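EAL/GGDEF domain protein (Methylococcus capsulatus, PDB 3ICL) is of unknown function but belongs to the GGDEF family, an alpha/beta domain with helices packed around a central mixed sheet. Local coordinates at residues N9-L12 / F13-L17; N87-K90 / D91-N94; I125-S128 / P129-E133. The protein carries 1 engineered substitution. All coordinates share one frame; numbering follows the deposited sequence.

Contact 1: residues N9-L12 / F13-L17; sequences NRQL and FCDRL
Gln11 and Asp15, one turn apart near the start of helix 10-23, bond twice. The main chain supplies Asp15 N to Gln11 O at 2.9 Å, and the side chains supply Gln11 NE2 to Asp15 OD1, also 2.9 Å. The second bond is bent, 138° at the hydrogen: the carboxylate oxygen lies in the Gln11 amide plane, but the amide nitrogen reaches it on the syn side from well above the carboxylate plane. The bend at chi2 of Gln11 (65°) turns the amide along the helix toward Asp15, whose OD1 stays 3.2 Å from Gln11 O, acceptor against acceptor. Asn9 O, Arg10 O and Leu12 O are each taken by the N-H four residues on, of Phe13, Cys14 and Arg16. Toward the sheet, Arg10 runs beside Phe13, its NH1 3.4 Å from Phe13 CD1 in an oblique approach, while Phe13 CB lies over one face of the guanidinium. The polar ends of that group go elsewhere, NH1 to Thr83 OG1 and NH2 to the carbonyl of Arg76. On another flank Leu12 covers a face of the Arg16 guanidinium, its CG 4.1 Å above the plane, over the centre of the group, and Arg16 NH1 bonds Thr73 OG1. Both arginines thus combine hydrocarbon contact within the helix with hydrogen bonds to strands 73-77 (Thr73, Arg76) and 81-86 (Thr83). Phe13 and Leu17 meanwhile bury their side chains against Leu33 and Leu85. The chemistry implies a helix start held to the sheet by apolar packing and guanidinium donors together, with a side-chain amide-carboxylate bond on its exposed flank.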
# COMPACT_ATOMS: atom_id res chain seq x y z
N ASN A 9 -13.31 -4.27 1.70
CA ASN A 9 -13.52 -4.56 0.29
C ASN A 9 -13.06 -3.38 -0.56
O ASN A 9 -12.81 -2.29 -0.05
CB ASN A 9 -15.00 -4.80 -0.03
CG ASN A 9 -15.57 -6.01 0.69
OD1 ASN A 9 -14.95 -7.07 0.74
ND2 ASN A 9 -16.78 -5.86 1.24
N ARG A 10 -12.95 -3.63 -1.86
CA ARG A 10 -12.55 -2.62 -2.83
C ARG A 10 -13.60 -1.50 -2.83
O ARG A 10 -13.27 -0.33 -2.98
CB ARG A 10 -12.44 -3.28 -4.21
CG ARG A 10 -12.13 -2.35 -5.38
CD ARG A 10 -10.93 -1.47 -5.09
NE ARG A 10 -9.81 -2.20 -4.50
CZ ARG A 10 -8.75 -1.61 -3.97
NH1 ARG A 10 -8.65 -0.29 -3.97
NH2 ARG A 10 -7.79 -2.34 -3.42
N GLN A 11 -14.86 -1.88 -2.64
CA GLN A 11 -15.96 -0.92 -2.61
C GLN A 11 -15.86 0.01 -1.41
O GLN A 11 -16.07 1.22 -1.53
CB GLN A 11 -17.30 -1.65 -2.57
CG GLN A 11 -18.52 -0.74 -2.50
CD GLN A 11 -18.69 0.10 -3.75
OE1 GLN A 11 -18.84 -0.43 -4.86
NE2 GLN A 11 -18.66 1.42 -3.58
N LEU A 12 -15.58 -0.57 -0.25
CA LEU A 12 -15.46 0.22 0.97
C LEU A 12 -14.25 1.15 0.87
O LEU A 12 -14.31 2.31 1.28
CB LEU A 12 -15.33 -0.69 2.19
CG LEU A 12 -15.23 0.03 3.54
CD1 LEU A 12 -16.40 1.01 3.71
CD2 LEU A 12 -15.22 -0.99 4.66
N PHE A 13 -13.15 0.63 0.34
CA PHE A 13 -11.96 1.47 0.19
C PHE A 13 -12.33 2.65 -0.69
O PHE A 13 -12.01 3.80 -0.40
CB PHE A 13 -10.82 0.68 -0.46
CG PHE A 13 -9.59 1.51 -0.73
CD1 PHE A 13 -9.49 2.29 -1.88
CD2 PHE A 13 -8.55 1.55 0.20
CE1 PHE A 13 -8.38 3.10 -2.10
CE2 PHE A 13 -7.44 2.36 -0.01
CZ PHE A 13 -7.35 3.14 -1.17
N CYS A 14 -13.03 2.35 -1.78
CA CYS A 14 -13.49 3.35 -2.73
C CYS A 14 -14.32 4.42 -2.02
O CYS A 14 -14.13 5.62 -2.24
CB CYS A 14 -14.32 2.67 -3.82
SG CYS A 14 -15.26 3.78 -4.89
N ASP A 15 -15.25 3.99 -1.17
CA ASP A 15 -16.10 4.91 -0.44
C ASP A 15 -15.27 5.77 0.52
O ASP A 15 -15.49 6.97 0.65
CB ASP A 15 -17.16 4.14 0.35
CG ASP A 15 -18.21 3.49 -0.54
OD1 ASP A 15 -18.15 3.65 -1.78
OD2 ASP A 15 -19.10 2.81 0.02
N ARG A 16 -14.32 5.13 1.19
CA ARG A 16 -13.44 5.81 2.13
C ARG A 16 -12.63 6.89 1.42
O ARG A 16 -12.49 8.01 1.92
CB ARG A 16 -12.48 4.81 2.78
CG ARG A 16 -13.14 3.77 3.68
CD ARG A 16 -13.58 4.37 5.00
NE ARG A 16 -14.09 3.35 5.92
CZ ARG A 16 -13.36 2.35 6.42
NH1 ARG A 16 -12.08 2.21 6.09
NH2 ARG A 16 -13.91 1.48 7.25
N LEU A 17 -12.09 6.55 0.26
CA LEU A 17 -11.28 7.48 -0.51
C LEU A 17 -12.09 8.69 -0.98
O LEU A 17 -11.63 9.84 -0.89
CB LEU A 17 -10.66 6.76 -1.72
CG LEU A 17 -9.82 7.58 -2.71
CD1 LEU A 17 -8.85 8.49 -1.99
CD2 LEU A 17 -9.07 6.62 -3.63

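Contact 2: residues N87-K90 / D91-N94; sequences NGAK and DTLN
Ala89 and Thr92 close a type II beta turn in the loop between strand 81-86 and helix 96-106, with Lys90 and Asp91 at its corners. Hydrogen bonds come first. Thr92 N reaches Ala89 O at 3.1 Å, the bond that defines the turn, and Thr92 OG1 donates to the same oxygen at a short 2.5 Å. With chi1 at 64°, the hydroxyl sits between the backbone N and the carbonyl carbon of its own residue and faces back across the turn. A water donates to Ala89 O as well (2.7 Å) and accepts from Asn94 N (2.8 Å), so that three donors surround one carbonyl oxygen. Thr92 OG1 is itself an acceptor for Gly95 N, which ties the turn to the residues leading into the helix. Packing follows from these bonds: the Ala89 methyl lies 3.1 Å from Thr92 OG1, a close methyl-to-hydroxyl contact. The extended Lys90 chain packs alongside Asp91, Lys90 CG 3.3 Å from Asp91 OD2. As for charge, Lys90 NZ and Asp91 OD2 stay 5.3 Å apart and form no salt bridge. Asp91 takes the left-handed conformation (phi 69°) that a type II turn has at its third position. Outside it, Asn29 OD1 accepts from Lys90 N and Arg69 NH2 donates to Gly88 O. Such chemistry implies a bend whose Ala89 O is satisfied threefold and whose Thr92 OG1 both donates and accepts, while Lys90 and Asp91 stand exposed at the corners.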
# COMPACT_ATOMS: atom_id res chain seq x y z
N ASN A 87 -5.75 9.20 5.28
CA ASN A 87 -6.86 10.13 5.48
C ASN A 87 -6.43 11.42 6.17
O ASN A 87 -6.75 11.65 7.34
CB ASN A 87 -7.93 9.39 6.29
CG ASN A 87 -9.25 10.13 6.35
OD1 ASN A 87 -9.53 11.00 5.52
ND2 ASN A 87 -10.08 9.78 7.32
N GLY A 88 -5.72 12.27 5.43
CA GLY A 88 -5.21 13.51 5.99
C GLY A 88 -3.81 13.18 6.45
O GLY A 88 -3.62 12.67 7.55
N ALA A 89 -2.82 13.46 5.61
CA ALA A 89 -1.43 13.12 5.90
C ALA A 89 -0.56 14.20 6.54
O ALA A 89 0.66 14.19 6.35
CB ALA A 89 -0.76 12.62 4.63
N LYS A 90 -1.16 15.10 7.30
CA LYS A 90 -0.37 16.14 7.94
C LYS A 90 0.75 15.53 8.77
O LYS A 90 0.56 14.52 9.46
CB LYS A 90 -1.26 17.01 8.84
CG LYS A 90 -0.51 18.15 9.52
CD LYS A 90 -1.46 19.10 10.24
CE LYS A 90 -0.73 20.36 10.71
NZ LYS A 90 -1.65 21.39 11.27
N ASP A 91 1.93 16.14 8.68
CA ASP A 91 3.10 15.69 9.43
C ASP A 91 3.69 14.36 9.00
O ASP A 91 4.48 13.76 9.73
CB ASP A 91 2.78 15.66 10.93
CG ASP A 91 2.28 16.99 11.45
OD1 ASP A 91 2.95 18.01 11.21
OD2 ASP A 91 1.21 17.01 12.10
N THR A 92 3.32 13.88 7.81
CA THR A 92 3.88 12.62 7.32
C THR A 92 4.74 12.90 6.10
O THR A 92 5.20 11.97 5.43
CB THR A 92 2.78 11.61 6.89
OG1 THR A 92 2.05 12.14 5.77
CG2 THR A 92 1.82 11.33 8.05
N LEU A 93 4.97 14.18 5.82
CA LEU A 93 5.76 14.59 4.67
C LEU A 93 5.14 13.97 3.42
O LEU A 93 5.80 13.27 2.65
CB LEU A 93 7.22 14.16 4.84
CG LEU A 93 7.96 14.85 6.00
CD1 LEU A 93 9.37 14.30 6.14
CD2 LEU A 93 8.03 16.36 5.75
N ASN A 94 3.84 14.21 3.24
CA ASN A 94 3.08 13.70 2.10
C ASN A 94 3.15 12.19 2.00
O ASN A 94 3.28 11.63 0.90
CB ASN A 94 3.60 14.33 0.81
CG ASN A 94 3.56 15.84 0.85
OD1 ASN A 94 4.59 16.51 0.82
ND2 ASN A 94 2.35 16.39 0.93
O HOH W 1 1.93 15.76 4.53

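Contact 3: residues I125-S128 / P129-E133; sequences IAVS and PADGE
Two hydrogen bonds join Val127, the last residue of strand 121-127, to Asp131, third residue of the type I beta turn Pro129-Gly132, which follows a cis Ser128-Pro129 peptide and leads toward helix 135-152. This is the tight side. Asp131 N bonds Val127 O at 2.7 Å, almost in line with the carbonyl, and Asp131 OD1 accepts from Val127 N at 2.8 Å. With CG anti to its own carbonyl carbon (chi1 -66°), Asp131 swings its carboxylate back over the strand end, where its CB also packs 3.9 Å from Ala126 CB. The turn closes on itself through Gly132 N to Pro129 O. Around it, Ala126 faces Leu138 and Ala142 of the helix, and Val127 touches Phe159 and Pro30. Ser128 is buried too, its OG making a weak hydrogen bond to Glu25 OE1. The other side is looser: Pro129 and Ala130 are exposed at the bend, and Glu133 is poorly ordered. At the backbone angles of Gly132 (phi 134°, psi 142°) a beta carbon would jam against Asp131 O, which calls for glycine. The N-H of Val127 meets Asp131 OD1 nearly straight, from the anti side of the carboxylate and 23° out of its plane.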
# COMPACT_ATOMS: atom_id res chain seq x y z
N ILE A 125 3.63 6.55 -4.74
CA ILE A 125 2.86 7.47 -3.91
C ILE A 125 2.20 8.60 -4.70
O ILE A 125 2.81 9.20 -5.59
CB ILE A 125 3.73 8.14 -2.80
CG1 ILE A 125 4.21 7.11 -1.77
CG2 ILE A 125 2.89 9.18 -2.06
CD1 ILE A 125 5.27 7.63 -0.82
N ALA A 126 1.03 9.00 -4.49
CA ALA A 126 0.34 10.06 -5.22
C ALA A 126 -0.30 10.99 -4.20
O ALA A 126 -1.03 10.54 -3.32
CB ALA A 126 -0.73 9.46 -6.13
N VAL A 127 -0.01 12.28 -4.32
CA VAL A 127 -0.54 13.28 -3.40
C VAL A 127 -1.62 14.13 -4.06
O VAL A 127 -1.42 14.65 -5.16
CB VAL A 127 0.59 14.23 -2.91
CG1 VAL A 127 0.06 15.14 -1.81
CG2 VAL A 127 1.77 13.42 -2.41
N SER A 128 -2.76 14.27 -3.39
CA SER A 128 -3.84 15.09 -3.92
C SER A 128 -3.57 16.53 -3.51
O SER A 128 -3.16 16.78 -2.38
CB SER A 128 -5.19 14.64 -3.34
OG SER A 128 -6.25 15.39 -3.90
N PRO A 129 -3.83 17.50 -4.40
CA PRO A 129 -4.35 17.34 -5.76
C PRO A 129 -3.30 17.28 -6.88
O PRO A 129 -3.60 16.86 -7.99
CB PRO A 129 -5.25 18.56 -5.91
CG PRO A 129 -4.41 19.61 -5.25
CD PRO A 129 -3.91 18.91 -3.98
N ALA A 130 -2.07 17.69 -6.57
CA ALA A 130 -1.00 17.70 -7.57
C ALA A 130 -0.90 16.44 -8.43
O ALA A 130 -0.66 16.51 -9.64
CB ALA A 130 0.34 17.95 -6.88
N ASP A 131 -1.09 15.28 -7.81
CA ASP A 131 -0.99 14.00 -8.51
C ASP A 131 -2.33 13.44 -8.92
O ASP A 131 -2.46 12.24 -9.18
CB ASP A 131 -0.24 12.99 -7.62
CG ASP A 131 1.20 13.39 -7.39
OD1 ASP A 131 1.80 12.94 -6.40
OD2 ASP A 131 1.73 14.15 -8.23
N GLY A 132 -3.34 14.30 -8.97
CA GLY A 132 -4.66 13.86 -9.36
C GLY A 132 -5.74 14.38 -8.44
O GLY A 132 -5.55 14.47 -7.23
N GLU A 133 -6.88 14.73 -9.02
CA GLU A 133 -8.02 15.24 -8.26
C GLU A 133 -8.99 14.11 -7.94
O GLU A 133 -9.37 13.92 -6.78
CB GLU A 133 -8.74 16.34 -9.04
CG GLU A 133 -8.12 17.72 -8.90
CD GLU A 133 -8.21 18.26 -7.48
OE1 GLU A 133 -7.79 19.41 -7.26
OE2 GLU A 133 -8.70 17.53 -6.59

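Along the chain the three contacts come in series within a single GGDEF domain: contact 1 in helix 10-23, contact 2 in the loop after strand 81-86, contact 3 at the end of strand 121-127. Both strands belong to the central mixed sheet, where strand 32-38 lies between them. Contacts 2 and 3 are neighbours, their centres about 13 Å apart, and meet where Asn94 ND2 packs 3.8 Å from Val127 CG1. Contact 1 is farther off, its centre about 20 Å from that of contact 2 and about 18 Å from that of contact 3. The loop after strand 81-86 thus lies against the end of strand 121-127 through Asn94, while helix 10-23 packs on the sheet apart from both.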